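PDB 2GP4: 6-phosphogluconate dehydratase from Shewanella oneidensis, which catalyses the dehydration of 6-phosphogluconate to 2-keto-3-deoxy-6-phosphogluconate, a step of the Entner-Doudoroff pathway, and is seen here without its iron-sulfur cluster. Local coordinates for residues 303-317 and 376-390. Numbering follows the deposited sequence.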
loop_
_atom_site.group_PDB
_atom_site.type_symbol
_atom_site.label_atom_id
_atom_site.label_comp_id
_atom_site.label_asym_id
_atom_site.label_seq_id
_atom_site.Cartn_x
_atom_site.Cartn_y
_atom_site.Cartn_z
ATOM N N ASN A 303 6.216 -2.231 -14.403
ATOM C CA ASN A 303 6.772 -3.522 -14.800
ATOM C C ASN A 303 7.223 -4.262 -13.553
ATOM O O ASN A 303 7.089 -3.734 -12.449
ATOM C CB ASN A 303 7.929 -3.361 -15.800
ATOM C CG ASN A 303 9.085 -2.549 -15.237
ATOM O OD1 ASN A 303 9.718 -2.937 -14.256
ATOM N ND2 ASN A 303 9.369 -1.422 -15.865
ATOM N N GLU A 304 7.756 -5.468 -13.729
ATOM C CA GLU A 304 8.166 -6.314 -12.612
ATOM C C GLU A 304 9.176 -5.631 -11.683
ATOM O O GLU A 304 9.032 -5.686 -10.461
ATOM C CB GLU A 304 8.707 -7.656 -13.111
ATOM C CG GLU A 304 7.729 -8.458 -13.986
ATOM C CD GLU A 304 7.966 -8.298 -15.492
ATOM O OE1 GLU A 304 8.242 -7.175 -15.960
ATOM O OE2 GLU A 304 7.865 -9.313 -16.215
ATOM N N LYS A 305 10.177 -4.976 -12.267
ATOM C CA LYS A 305 11.216 -4.300 -11.488
ATOM C C LYS A 305 10.667 -3.108 -10.708
ATOM O O LYS A 305 11.053 -2.882 -9.554
ATOM C CB LYS A 305 12.352 -3.824 -12.391
ATOM C CG LYS A 305 13.217 -4.930 -12.963
ATOM C CD LYS A 305 14.101 -4.384 -14.058
ATOM C CE LYS A 305 14.698 -5.498 -14.893
ATOM N NZ LYS A 305 15.836 -6.170 -14.199
ATOM N N SER A 306 9.776 -2.344 -11.342
ATOM C CA SER A 306 9.236 -1.142 -10.711
ATOM C C SER A 306 8.225 -1.505 -9.624
ATOM O O SER A 306 8.136 -0.824 -8.605
ATOM C CB SER A 306 8.654 -0.172 -11.746
ATOM O OG SER A 306 7.620 -0.771 -12.504
ATOM N N ILE A 307 7.492 -2.594 -9.842
ATOM C CA ILE A 307 6.616 -3.167 -8.819
ATOM C C ILE A 307 7.416 -3.628 -7.596
ATOM O O ILE A 307 7.079 -3.278 -6.455
ATOM C CB ILE A 307 5.738 -4.314 -9.390
ATOM C CG1 ILE A 307 4.618 -3.740 -10.272
ATOM C CG2 ILE A 307 5.147 -5.186 -8.272
ATOM C CD1 ILE A 307 3.633 -2.819 -9.542
ATOM N N VAL A 308 8.478 -4.395 -7.832
ATOM C CA VAL A 308 9.375 -4.811 -6.751
ATOM C C VAL A 308 9.922 -3.580 -6.006
ATOM O O VAL A 308 9.918 -3.548 -4.778
ATOM C CB VAL A 308 10.519 -5.725 -7.268
ATOM C CG1 VAL A 308 11.654 -5.839 -6.248
ATOM C CG2 VAL A 308 9.980 -7.105 -7.623
ATOM N N ASN A 309 10.355 -2.571 -6.762
ATOM C CA ASN A 309 10.835 -1.307 -6.208
ATOM C C ASN A 309 9.812 -0.674 -5.266
ATOM O O ASN A 309 10.168 -0.157 -4.203
ATOM C CB ASN A 309 11.216 -0.318 -7.330
ATOM C CG ASN A 309 12.596 -0.614 -7.956
ATOM O OD1 ASN A 309 13.273 -1.578 -7.587
ATOM N ND2 ASN A 309 13.010 0.231 -8.907
ATOM N N GLY A 310 8.543 -0.731 -5.663
ATOM C CA GLY A 310 7.451 -0.194 -4.864
ATOM C C GLY A 310 7.303 -0.946 -3.564
ATOM O O GLY A 310 7.072 -0.340 -2.519
ATOM N N ILE A 311 7.447 -2.266 -3.624
ATOM C CA ILE A 311 7.351 -3.103 -2.436
ATOM C C ILE A 311 8.487 -2.824 -1.447
ATOM O O ILE A 311 8.238 -2.688 -0.246
ATOM C CB ILE A 311 7.295 -4.606 -2.785
ATOM C CG1 ILE A 311 6.036 -4.925 -3.599
ATOM C CG2 ILE A 311 7.345 -5.457 -1.510
ATOM C CD1 ILE A 311 5.969 -6.385 -4.108
ATOM N N VAL A 312 9.726 -2.738 -1.939
ATOM C CA VAL A 312 10.864 -2.525 -1.025
ATOM C C VAL A 312 10.794 -1.144 -0.345
ATOM O O VAL A 312 11.148 -1.008 0.828
ATOM C CB VAL A 312 12.281 -2.820 -1.655
ATOM C CG1 VAL A 312 12.229 -3.953 -2.681
ATOM C CG2 VAL A 312 12.890 -1.590 -2.252
ATOM N N ALA A 313 10.308 -0.144 -1.080
ATOM C CA ALA A 313 10.097 1.196 -0.536
ATOM C C ALA A 313 8.985 1.196 0.509
ATOM O O ALA A 313 9.093 1.866 1.535
ATOM C CB ALA A 313 9.768 2.165 -1.638
ATOM N N LEU A 314 7.916 0.454 0.225
ATOM C CA LEU A 314 6.864 0.195 1.205
ATOM C C LEU A 314 7.432 -0.435 2.477
ATOM O O LEU A 314 7.045 -0.057 3.583
ATOM C CB LEU A 314 5.791 -0.706 0.590
ATOM C CG LEU A 314 4.476 -1.027 1.312
ATOM C CD1 LEU A 314 4.609 -2.205 2.281
ATOM C CD2 LEU A 314 3.880 0.200 1.993
ATOM N N LEU A 315 8.359 -1.377 2.312
ATOM C CA LEU A 315 8.991 -2.067 3.439
ATOM C C LEU A 315 9.999 -1.191 4.192
ATOM O O LEU A 315 10.002 -1.168 5.422
ATOM C CB LEU A 315 9.641 -3.379 2.979
ATOM C CG LEU A 315 8.704 -4.514 2.536
ATOM C CD1 LEU A 315 9.432 -5.508 1.642
ATOM C CD2 LEU A 315 8.070 -5.226 3.737
ATOM N N ALA A 316 10.843 -0.467 3.455
ATOM C CA ALA A 316 11.851 0.414 4.058
ATOM C C ALA A 316 11.252 1.621 4.792
ATOM O O ALA A 316 11.906 2.208 5.668
ATOM C CB ALA A 316 12.880 0.874 3.006
ATOM N N THR A 317 10.021 1.990 4.441
ATOM C CA THR A 317 9.371 3.139 5.062
ATOM C C THR A 317 8.359 2.766 6.146
ATOM O O THR A 317 7.762 3.642 6.757
ATOM C CB THR A 317 8.673 4.044 4.017
ATOM O OG1 THR A 317 7.680 3.286 3.321
ATOM C CG2 THR A 317 9.688 4.635 3.025
ATOM N N LEU A 376 16.357 8.262 0.860
ATOM C CA LEU A 376 15.918 6.873 0.951
ATOM C C LEU A 376 16.248 6.108 -0.326
ATOM O O LEU A 376 16.753 4.988 -0.276
ATOM C CB LEU A 376 14.409 6.806 1.203
ATOM C CG LEU A 376 13.838 5.453 1.627
ATOM C CD1 LEU A 376 13.354 5.543 3.056
ATOM C CD2 LEU A 376 12.701 5.053 0.711
ATOM N N ILE A 377 15.959 6.729 -1.467
ATOM C CA ILE A 377 16.155 6.087 -2.765
ATOM C C ILE A 377 17.638 5.911 -3.090
ATOM O O ILE A 377 18.018 4.891 -3.648
ATOM C CB ILE A 377 15.355 6.803 -3.887
ATOM C CG1 ILE A 377 13.858 6.492 -3.722
ATOM C CG2 ILE A 377 15.833 6.386 -5.274
ATOM C CD1 ILE A 377 12.943 7.254 -4.661
ATOM N N LYS A 378 18.472 6.874 -2.708
ATOM C CA LYS A 378 19.917 6.740 -2.906
ATOM C C LYS A 378 20.484 5.569 -2.096
ATOM O O LYS A 378 21.237 4.746 -2.629
ATOM C CB LYS A 378 20.655 8.035 -2.563
ATOM C CG LYS A 378 22.168 7.932 -2.739
ATOM C CD LYS A 378 22.910 9.100 -2.117
ATOM C CE LYS A 378 24.399 9.005 -2.416
ATOM N NZ LYS A 378 25.060 7.991 -1.559
ATOM N N GLU A 379 20.104 5.504 -0.821
ATOM C CA GLU A 379 20.510 4.423 0.078
ATOM C C GLU A 379 20.130 3.044 -0.451
ATOM O O GLU A 379 20.965 2.130 -0.480
ATOM C CB GLU A 379 19.907 4.623 1.467
ATOM C CG GLU A 379 20.579 5.710 2.276
ATOM C CD GLU A 379 21.984 5.330 2.689
ATOM O OE1 GLU A 379 22.143 4.286 3.358
ATOM O OE2 GLU A 379 22.928 6.072 2.342
ATOM N N LEU A 380 18.876 2.895 -0.869
ATOM C CA LEU A 380 18.406 1.608 -1.357
ATOM C C LEU A 380 19.097 1.229 -2.672
ATOM O O LEU A 380 19.517 0.081 -2.846
ATOM C CB LEU A 380 16.879 1.591 -1.473
ATOM C CG LEU A 380 16.108 1.752 -0.155
ATOM C CD1 LEU A 380 14.647 2.076 -0.432
ATOM C CD2 LEU A 380 16.239 0.523 0.755
ATOM N N LEU A 381 19.229 2.204 -3.571
ATOM C CA LEU A 381 20.037 2.063 -4.779
ATOM C C LEU A 381 21.472 1.613 -4.478
ATOM O O LEU A 381 21.935 0.612 -5.032
ATOM C CB LEU A 381 20.046 3.373 -5.574
ATOM C CG LEU A 381 19.287 3.529 -6.902
ATOM C CD1 LEU A 381 18.338 2.376 -7.203
ATOM C CD2 LEU A 381 18.565 4.869 -6.997
ATOM N N ASP A 382 22.163 2.342 -3.595
ATOM C CA ASP A 382 23.539 2.009 -3.206
ATOM C C ASP A 382 23.665 0.578 -2.684
ATOM O O ASP A 382 24.673 -0.081 -2.925
ATOM C CB ASP A 382 24.076 2.972 -2.136
ATOM C CG ASP A 382 24.324 4.374 -2.662
ATOM O OD1 ASP A 382 24.268 4.595 -3.896
ATOM O OD2 ASP A 382 24.566 5.270 -1.817
ATOM N N ALA A 383 22.641 0.109 -1.972
ATOM C CA ALA A 383 22.670 -1.218 -1.356
ATOM C C ALA A 383 22.291 -2.341 -2.325
ATOM O O ALA A 383 22.449 -3.522 -2.008
ATOM C CB ALA A 383 21.781 -1.251 -0.115
ATOM N N GLY A 384 21.804 -1.971 -3.505
ATOM C CA GLY A 384 21.303 -2.939 -4.470
ATOM C C GLY A 384 19.922 -3.432 -4.087
ATOM O O GLY A 384 19.547 -4.563 -4.404
ATOM N N LEU A 385 19.159 -2.581 -3.404
ATOM C CA LEU A 385 17.813 -2.947 -2.969
ATOM C C LEU A 385 16.716 -2.411 -3.894
ATOM O O LEU A 385 15.572 -2.876 -3.841
ATOM C CB LEU A 385 17.577 -2.557 -1.501
ATOM C CG LEU A 385 18.447 -3.316 -0.488
ATOM C CD1 LEU A 385 18.434 -2.649 0.871
ATOM C CD2 LEU A 385 18.070 -4.797 -0.382
ATOM N N LEU A 386 17.070 -1.447 -4.740
ATOM C CA LEU A 386 16.178 -0.980 -5.797
ATOM C C LEU A 386 16.810 -1.204 -7.153
ATOM O O LEU A 386 18.001 -0.948 -7.335
ATOM C CB LEU A 386 15.862 0.513 -5.647
ATOM C CG LEU A 386 15.001 1.015 -4.491
ATOM C CD1 LEU A 386 15.069 2.535 -4.410
ATOM C CD2 LEU A 386 13.573 0.542 -4.650
ATOM N N HIS A 387 16.009 -1.671 -8.105
ATOM C CA HIS A 387 16.441 -1.763 -9.500
ATOM C C HIS A 387 16.633 -0.364 -10.076
ATOM O O HIS A 387 15.717 0.453 -10.036
ATOM C CB HIS A 387 15.410 -2.534 -10.330
ATOM C CG HIS A 387 15.252 -3.967 -9.925
ATOM N ND1 HIS A 387 16.155 -4.947 -10.283
ATOM C CD2 HIS A 387 14.293 -4.589 -9.200
ATOM C CE1 HIS A 387 15.758 -6.110 -9.797
ATOM N NE2 HIS A 387 14.629 -5.920 -9.138
ATOM N N GLU A 388 17.825 -0.094 -10.603
ATOM C CA GLU A 388 18.145 1.208 -11.186
ATOM C C GLU A 388 17.749 1.289 -12.654
ATOM O O GLU A 388 17.423 2.368 -13.166
ATOM C CB GLU A 388 19.639 1.506 -11.061
ATOM C CG GLU A 388 19.965 2.985 -11.260
ATOM C CD GLU A 388 21.408 3.239 -11.629
ATOM O OE1 GLU A 388 22.313 2.819 -10.864
ATOM O OE2 GLU A 388 21.635 3.878 -12.681
ATOM N N ASP A 389 17.791 0.141 -13.323
ATOM C CA ASP A 389 17.597 0.063 -14.764
ATOM C C ASP A 389 16.112 0.035 -15.119
ATOM O O ASP A 389 15.595 -0.964 -15.630
ATOM C CB ASP A 389 18.329 -1.163 -15.329
ATOM C CG ASP A 389 17.914 -2.459 -14.650
ATOM O OD1 ASP A 389 17.729 -2.474 -13.413
ATOM O OD2 ASP A 389 17.758 -3.463 -15.358
ATOM N N VAL A 390 15.431 1.140 -14.838
ATOM C CA VAL A 390 14.011 1.278 -15.159
ATOM C C VAL A 390 13.735 2.571 -15.921
ATOM O O VAL A 390 14.446 3.575 -15.751
ATOM C CB VAL A 390 13.105 1.212 -13.883
ATOM C CG1 VAL A 390 13.023 -0.216 -13.343
ATOM C CG2 VAL A 390 13.594 2.172 -12.804
#
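Asn309 pairs its side-chain amide with the backbone of His387. Asn309 OD1 accepts from His387 N at 2.8 Å. Asn309 ND2 donates to His387 O at 2.9 Å, in the carbonyl plane and on a lone pair. Asn309 CG lies anti to the carbonyl carbon (chi1 -79°), which carries the amide to the 385-390 loop. The two bonds fix the flip of the amide. With an alanine here, the buried N-H and C=O of His387 would probably be left without these partners, and a gap would open beside Leu386. Lys305 crosses the imidazole at about a right angle. Lys305 CG sits over one ring face, 3.9 Å from the His387 centroid, a CH-pi contact. Beyond the ring, Lys305 NZ reaches Asp389 OD2 in a salt bridge of 3.5 Å. His387 NE2 is hydrogen-bonded to Thr29 OG1 of helix 23-51. Val390 CG1 packs on Lys305 CB. Along helix 304-316, Val312 CG2 meets Leu386 CD2, and Ala316 CB meets Leu380 CD1 at 4.0 Å. Thr317 CG2 touches both methyls of Leu376. Within the helical N-terminal region, the polar bonds of the contact thus all go to the loop after Gly384. Aliphatic groups pack on both loop and helix 372-383, and the meeting with that helix is apolar.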